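Side-chain contacts in extracellular sialidase/neuraminidase, putative (Aspergillus fumigatus, PDB 2XZI), which is a secreted sialidase-family glycoside hydrolase that acts as a KDNase, releasing the deaminated neuraminic acid Kdn from its glycosides: residues G278-Y283 against A289-L294; N295-T300 against R306-Y311. All coordinates share one frame; numbering follows the deposited sequence.

Following the chain from its N terminus, the strand from S279 runs out past Y283, turns, and comes back through A289-L294; contact 1 closes this hairpin. N295 follows directly, and the chain leaves the sheet in a loop that returns at strand 305-310, with contact 2 closing the loop's base. The contacts therefore stand in series, neither nested nor crossed. Strand 290-294 ties them together: besides its partner in contact 1, it pairs with strand 305-310, F293 O meeting R308 N and T291 O meeting S310 N. All three strands belong to one propeller blade, and the loop spanned by contact 2 carries S301, R302 and R303, which line bound deamino-alpha-neuraminic acid.

Contact 1 (G278-Y283 against A289-L294); sequences GSVLRY and ARTIFL
S279 and L294 mark one end of the antiparallel hairpin formed by strands 279-284 and 290-294, and Y283 with R290 lies toward its turn. S279 and L294 are a hydrogen-bonded pair, each backbone N lying 2.9 Å from the other residue's O. L281 and I292 form the next such pair; I292 N reaches L281 O at 2.8 Å, almost straight at 178° and in the carbonyl plane. Y283 N to R290 O, at 3.0 Å, is the bond nearest the turn within these two segments, and backbone pairing goes on from R290 to N284.

Between these rungs, V280 and F293 form a non-hydrogen-bonded pair. F293 CG is anti to its backbone N (chi1 -177°), which swings the ring along its own carbonyl side until CD1 lies 3.2 Å from S279 O, while V280 CB approaches the ring's edge, 4.1 Å from CD1. On the same face V280 CG2 meets T291 CG2 at 3.8 Å. Beta-branched residues suit this place, since their methyls stay close to the strand and fill the seam.

In the beta-propeller the hairpin supplies the first two strands of a four-stranded blade, wedged between neighbouring blades. V280 and T291 press on strand 230-234; S279, I292 and L294 face strand 334-343, where the short S279 side chain can lie beside L294 CB and still bond through OG to S339.

Toward the turn, Y283 CB packs against I292 CG1 at 3.9 Å. Its ring runs alongside the extended R290 side chain, both pointing the same way, with CD2 4.0 Å from NH1 and the ring and guanidinium planes 85° apart. The arginine's charge is met by D3, which takes NH2 in a salt bridge, and NH1 bonds to N284.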
loop_
_atom_site.group_PDB
_atom_site.type_symbol
_atom_site.label_atom_id
_atom_site.label_comp_id
_atom_site.label_asym_id
_atom_site.label_seq_id
_atom_site.Cartn_x
_atom_site.Cartn_y
_atom_site.Cartn_z
ATOM N N GLY A 278 3.090 -5.153 -4.512
ATOM C CA GLY A 278 2.509 -4.465 -5.661
ATOM C C GLY A 278 1.185 -3.856 -5.241
ATOM O O GLY A 278 0.807 -3.928 -4.055
ATOM N N SER A 279 0.480 -3.260 -6.210
ATOM C CA SER A 279 -0.825 -2.663 -5.965
ATOM C C SER A 279 -1.746 -2.933 -7.155
ATOM O O SER A 279 -1.280 -3.118 -8.288
ATOM C CB SER A 279 -0.702 -1.162 -5.621
ATOM O OG SER A 279 -0.022 -0.431 -6.649
ATOM N N VAL A 280 -3.050 -2.943 -6.884
ATOM C CA VAL A 280 -4.055 -3.240 -7.896
ATOM C C VAL A 280 -5.272 -2.338 -7.617
ATOM O O VAL A 280 -5.503 -1.961 -6.470
ATOM C CB VAL A 280 -4.451 -4.747 -7.866
ATOM C CG1 VAL A 280 -5.249 -5.104 -6.580
ATOM C CG2 VAL A 280 -5.214 -5.140 -9.140
ATOM N N LEU A 281 -6.027 -1.994 -8.664
ATOM C CA LEU A 281 -7.092 -1.003 -8.548
ATOM C C LEU A 281 -8.209 -1.281 -9.545
ATOM O O LEU A 281 -7.949 -1.442 -10.730
ATOM C CB LEU A 281 -6.530 0.401 -8.794
ATOM C CG LEU A 281 -7.522 1.559 -8.701
ATOM C CD1 LEU A 281 -7.961 1.740 -7.239
ATOM C CD2 LEU A 281 -6.919 2.865 -9.211
ATOM N N ARG A 282 -9.443 -1.329 -9.055
ATOM C CA ARG A 282 -10.604 -1.350 -9.932
ATOM C C ARG A 282 -10.846 0.075 -10.417
ATOM O O ARG A 282 -11.109 0.991 -9.621
ATOM C CB ARG A 282 -11.802 -1.858 -9.143
ATOM C CG ARG A 282 -13.123 -1.881 -9.894
ATOM C CD ARG A 282 -14.170 -2.453 -8.951
ATOM N NE ARG A 282 -15.518 -2.452 -9.513
ATOM C CZ ARG A 282 -16.135 -3.520 -10.014
ATOM N NH1 ARG A 282 -15.533 -4.713 -10.050
ATOM N NH2 ARG A 282 -17.367 -3.385 -10.489
ATOM N N TYR A 283 -10.751 0.272 -11.719
ATOM C CA TYR A 283 -10.896 1.615 -12.265
ATOM C C TYR A 283 -12.341 1.979 -12.638
ATOM O O TYR A 283 -12.815 3.072 -12.295
ATOM C CB TYR A 283 -9.945 1.839 -13.452
ATOM C CG TYR A 283 -9.860 3.296 -13.819
ATOM C CD1 TYR A 283 -8.966 4.146 -13.163
ATOM C CD2 TYR A 283 -10.715 3.840 -14.781
ATOM C CE1 TYR A 283 -8.909 5.502 -13.483
ATOM C CE2 TYR A 283 -10.670 5.193 -15.098
ATOM C CZ TYR A 283 -9.758 6.011 -14.451
ATOM O OH TYR A 283 -9.706 7.346 -14.768
ATOM N N ALA A 289 -14.450 -1.960 -19.281
ATOM C CA ALA A 289 -14.072 -2.159 -17.884
ATOM C C ALA A 289 -12.561 -2.320 -17.763
ATOM O O ALA A 289 -11.936 -2.956 -18.618
ATOM C CB ALA A 289 -14.777 -3.366 -17.324
ATOM N N ARG A 290 -11.977 -1.731 -16.717
ATOM C CA ARG A 290 -10.521 -1.746 -16.549
ATOM C C ARG A 290 -10.093 -2.041 -15.116
ATOM O O ARG A 290 -10.661 -1.490 -14.164
ATOM C CB ARG A 290 -9.926 -0.397 -16.983
ATOM C CG ARG A 290 -10.255 0.036 -18.441
ATOM C CD ARG A 290 -9.574 1.358 -18.771
ATOM N NE ARG A 290 -10.153 2.150 -19.868
ATOM C CZ ARG A 290 -11.188 2.982 -19.743
ATOM N NH1 ARG A 290 -11.843 3.115 -18.592
ATOM N NH2 ARG A 290 -11.577 3.692 -20.788
ATOM N N THR A 291 -9.070 -2.889 -14.985
ATOM C CA THR A 291 -8.340 -3.106 -13.754
ATOM C C THR A 291 -6.938 -2.608 -14.026
ATOM O O THR A 291 -6.378 -2.846 -15.112
ATOM C CB THR A 291 -8.278 -4.599 -13.378
ATOM O OG1 THR A 291 -9.599 -5.147 -13.307
ATOM C CG2 THR A 291 -7.618 -4.806 -12.031
ATOM N N ILE A 292 -6.380 -1.890 -13.049
ATOM C CA ILE A 292 -5.026 -1.343 -13.102
ATOM C C ILE A 292 -4.116 -2.135 -12.150
ATOM O O ILE A 292 -4.521 -2.509 -11.047
ATOM C CB ILE A 292 -5.001 0.166 -12.681
ATOM C CG1 ILE A 292 -6.198 0.977 -13.230
ATOM C CG2 ILE A 292 -3.641 0.783 -13.035
ATOM C CD1 ILE A 292 -6.324 1.031 -14.775
ATOM N N PHE A 293 -2.885 -2.399 -12.592
ATOM C CA PHE A 293 -1.889 -3.085 -11.766
ATOM C C PHE A 293 -0.562 -2.330 -11.807
ATOM O O PHE A 293 -0.190 -1.778 -12.848
ATOM C CB PHE A 293 -1.690 -4.530 -12.230
ATOM C CG PHE A 293 -0.730 -5.297 -11.373
ATOM C CD1 PHE A 293 -1.094 -5.714 -10.095
ATOM C CD2 PHE A 293 0.559 -5.580 -11.827
ATOM C CE1 PHE A 293 -0.212 -6.409 -9.282
ATOM C CE2 PHE A 293 1.459 -6.280 -11.013
ATOM C CZ PHE A 293 1.069 -6.696 -9.731
ATOM N N LEU A 294 0.146 -2.307 -10.676
ATOM C CA LEU A 294 1.441 -1.639 -10.572
ATOM C C LEU A 294 2.393 -2.466 -9.726
ATOM O O LEU A 294 2.060 -2.874 -8.611
ATOM C CB LEU A 294 1.253 -0.273 -9.910
ATOM C CG LEU A 294 2.484 0.593 -9.641
ATOM C CD1 LEU A 294 3.332 0.890 -10.868
ATOM C CD2 LEU A 294 1.981 1.900 -9.017
#

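Contact 2 (N295-T300 against R306-Y311); sequences NSASGT and RVRISY
R306 N donates to N295 O at 2.9 Å, arriving nearly in line with the carbonyl, and this bond anchors the base of the loop. The returning bond of the pair, N295 N to R306 O, is weak at 3.5 Å; here the chain turns a corner at N295.

Two waters extend the polar link from the asparagine side chain. Each donates to N295 OD1 and accepts an N-H of R308: one water lies 3.0 Å from R308 NH2, the other 2.9 Å from R308 NE, in the plane of the guanidinium at its edge. The second also donates to R306 O. N295 is thus tied to R308 through these two shared waters. R308 can span this distance because its chain is extended from CG to NE. An amide suits position 295 since it offers both characters: OD1 accepts from the waters while ND2 donates to D273 and P272. A third water donates to A297 O and accepts from R306 NH2, its oxygen 2.9 Å from NH2.

A297, at the centre of an inverse gamma turn, aims its methyl at the two arginines. CB rests over one face of the R306 guanidinium, offset toward its rim, and also lies 3.6 Å from R308 NH2, so a single methyl, carried on the tight turn, touches both groups. R306 folds back to offer that face, its chain bent at chi2 (99°) and chi3 (66°). R306 NH1 in turn sits 3.2 Å above the plane of the R308 guanidinium, near the rim.

Two like charges lie close together here. Y320 O takes R306 NH1, N319 O takes R308 NH1, and the waters accept from R308 NE, R308 NH2 and R306 NH2; these carbonyl and water acceptors probably ease the crowding of the two charges.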
loop_
_atom_site.group_PDB
_atom_site.type_symbol
_atom_site.label_atom_id
_atom_site.label_comp_id
_atom_site.label_asym_id
_atom_site.label_seq_id
_atom_site.Cartn_x
_atom_site.Cartn_y
_atom_site.Cartn_z
ATOM N N ASN A 295 3.586 -2.718 -10.263
ATOM C CA ASN A 295 4.656 -3.381 -9.511
ATOM C C ASN A 295 5.965 -3.124 -10.239
ATOM O O ASN A 295 5.998 -2.382 -11.233
ATOM C CB ASN A 295 4.388 -4.899 -9.314
ATOM C CG ASN A 295 4.901 -5.770 -10.474
ATOM O OD1 ASN A 295 4.792 -5.400 -11.645
ATOM N ND2 ASN A 295 5.459 -6.936 -10.130
ATOM N N SER A 296 7.051 -3.690 -9.715
ATOM C CA SER A 296 8.283 -3.665 -10.487
ATOM C C SER A 296 8.297 -4.871 -11.418
ATOM O O SER A 296 8.377 -6.017 -10.965
ATOM C CB SER A 296 9.508 -3.687 -9.591
ATOM O OG SER A 296 10.665 -3.544 -10.411
ATOM N N ALA A 297 8.225 -4.599 -12.716
ATOM C CA ALA A 297 8.079 -5.624 -13.758
ATOM C C ALA A 297 9.422 -6.259 -14.107
ATOM O O ALA A 297 9.943 -6.118 -15.228
ATOM C CB ALA A 297 7.442 -5.011 -14.984
ATOM N N SER A 298 9.971 -6.965 -13.127
ATOM C CA SER A 298 11.291 -7.562 -13.235
ATOM C C SER A 298 11.340 -8.723 -12.290
ATOM O O SER A 298 10.760 -8.682 -11.197
ATOM C CB SER A 298 12.364 -6.552 -12.823
ATOM O OG SER A 298 13.638 -7.170 -12.708
ATOM N N GLY A 299 12.076 -9.753 -12.691
ATOM C CA GLY A 299 12.308 -10.899 -11.831
ATOM C C GLY A 299 13.409 -10.659 -10.811
ATOM O O GLY A 299 13.596 -11.469 -9.913
ATOM N N THR A 300 14.146 -9.556 -10.938
ATOM C CA THR A 300 15.312 -9.313 -10.080
ATOM C C THR A 300 15.393 -7.938 -9.398
ATOM O O THR A 300 15.948 -7.821 -8.299
ATOM C CB THR A 300 16.639 -9.529 -10.858
ATOM O OG1 THR A 300 16.651 -8.713 -12.036
ATOM C CG2 THR A 300 16.815 -10.995 -11.229
ATOM N N ARG A 306 6.127 -0.421 -13.423
ATOM C CA ARG A 306 5.304 -0.468 -14.619
ATOM C C ARG A 306 3.851 -0.492 -14.211
ATOM O O ARG A 306 3.448 -1.374 -13.447
ATOM C CB ARG A 306 5.604 -1.761 -15.362
ATOM C CG ARG A 306 4.898 -1.911 -16.713
ATOM C CD ARG A 306 5.828 -1.537 -17.870
ATOM N NE ARG A 306 6.951 -2.470 -17.985
ATOM C CZ ARG A 306 6.874 -3.698 -18.505
ATOM N NH1 ARG A 306 5.723 -4.174 -18.985
ATOM N NH2 ARG A 306 7.961 -4.461 -18.531
ATOM N N VAL A 307 3.077 0.454 -14.728
ATOM C CA VAL A 307 1.629 0.464 -14.504
ATOM C C VAL A 307 0.947 -0.140 -15.733
ATOM O O VAL A 307 1.348 0.163 -16.858
ATOM C CB VAL A 307 1.110 1.891 -14.160
ATOM C CG1 VAL A 307 1.256 2.871 -15.347
ATOM C CG2 VAL A 307 -0.326 1.814 -13.661
ATOM N N ARG A 308 -0.061 -0.988 -15.514
ATOM C CA ARG A 308 -0.707 -1.747 -16.581
ATOM C C ARG A 308 -2.218 -1.737 -16.474
ATOM O O ARG A 308 -2.771 -1.532 -15.377
ATOM C CB ARG A 308 -0.294 -3.212 -16.485
ATOM C CG ARG A 308 1.210 -3.475 -16.529
ATOM C CD ARG A 308 1.379 -4.946 -16.273
ATOM N NE ARG A 308 2.741 -5.409 -16.059
ATOM C CZ ARG A 308 3.455 -6.068 -16.964
ATOM N NH1 ARG A 308 2.960 -6.282 -18.189
ATOM N NH2 ARG A 308 4.660 -6.522 -16.639
ATOM N N ILE A 309 -2.873 -2.040 -17.602
ATOM C CA ILE A 309 -4.336 -2.152 -17.685
ATOM C C ILE A 309 -4.738 -3.548 -18.159
ATOM O O ILE A 309 -4.133 -4.100 -19.095
ATOM C CB ILE A 309 -4.952 -1.097 -18.632
ATOM C CG1 ILE A 309 -4.628 0.341 -18.171
ATOM C CG2 ILE A 309 -6.463 -1.298 -18.797
ATOM C CD1 ILE A 309 -4.713 1.415 -19.289
ATOM N N SER A 310 -5.748 -4.128 -17.509
ATOM C CA SER A 310 -6.405 -5.312 -18.076
ATOM C C SER A 310 -7.840 -4.971 -18.404
ATOM O O SER A 310 -8.520 -4.336 -17.594
ATOM C CB SER A 310 -6.391 -6.491 -17.109
ATOM O OG SER A 310 -7.076 -7.609 -17.694
ATOM N N TYR A 311 -8.306 -5.448 -19.558
ATOM C CA TYR A 311 -9.698 -5.327 -19.976
ATOM C C TYR A 311 -10.465 -6.631 -19.756
ATOM O O TYR A 311 -11.663 -6.704 -20.047
ATOM C CB TYR A 311 -9.759 -4.943 -21.455
ATOM C CG TYR A 311 -9.083 -3.637 -21.750
ATOM C CD1 TYR A 311 -9.727 -2.437 -21.485
ATOM C CD2 TYR A 311 -7.788 -3.601 -22.272
ATOM C CE1 TYR A 311 -9.111 -1.214 -21.753
ATOM C CE2 TYR A 311 -7.163 -2.387 -22.551
ATOM C CZ TYR A 311 -7.823 -1.208 -22.280
ATOM O OH TYR A 311 -7.199 -0.018 -22.561
HETATM O O HOH W 1 4.974 -7.325 -13.719
HETATM O O HOH W 2 3.363 -4.146 -13.563
HETATM O O HOH W 3 10.440 -4.151 -17.102
#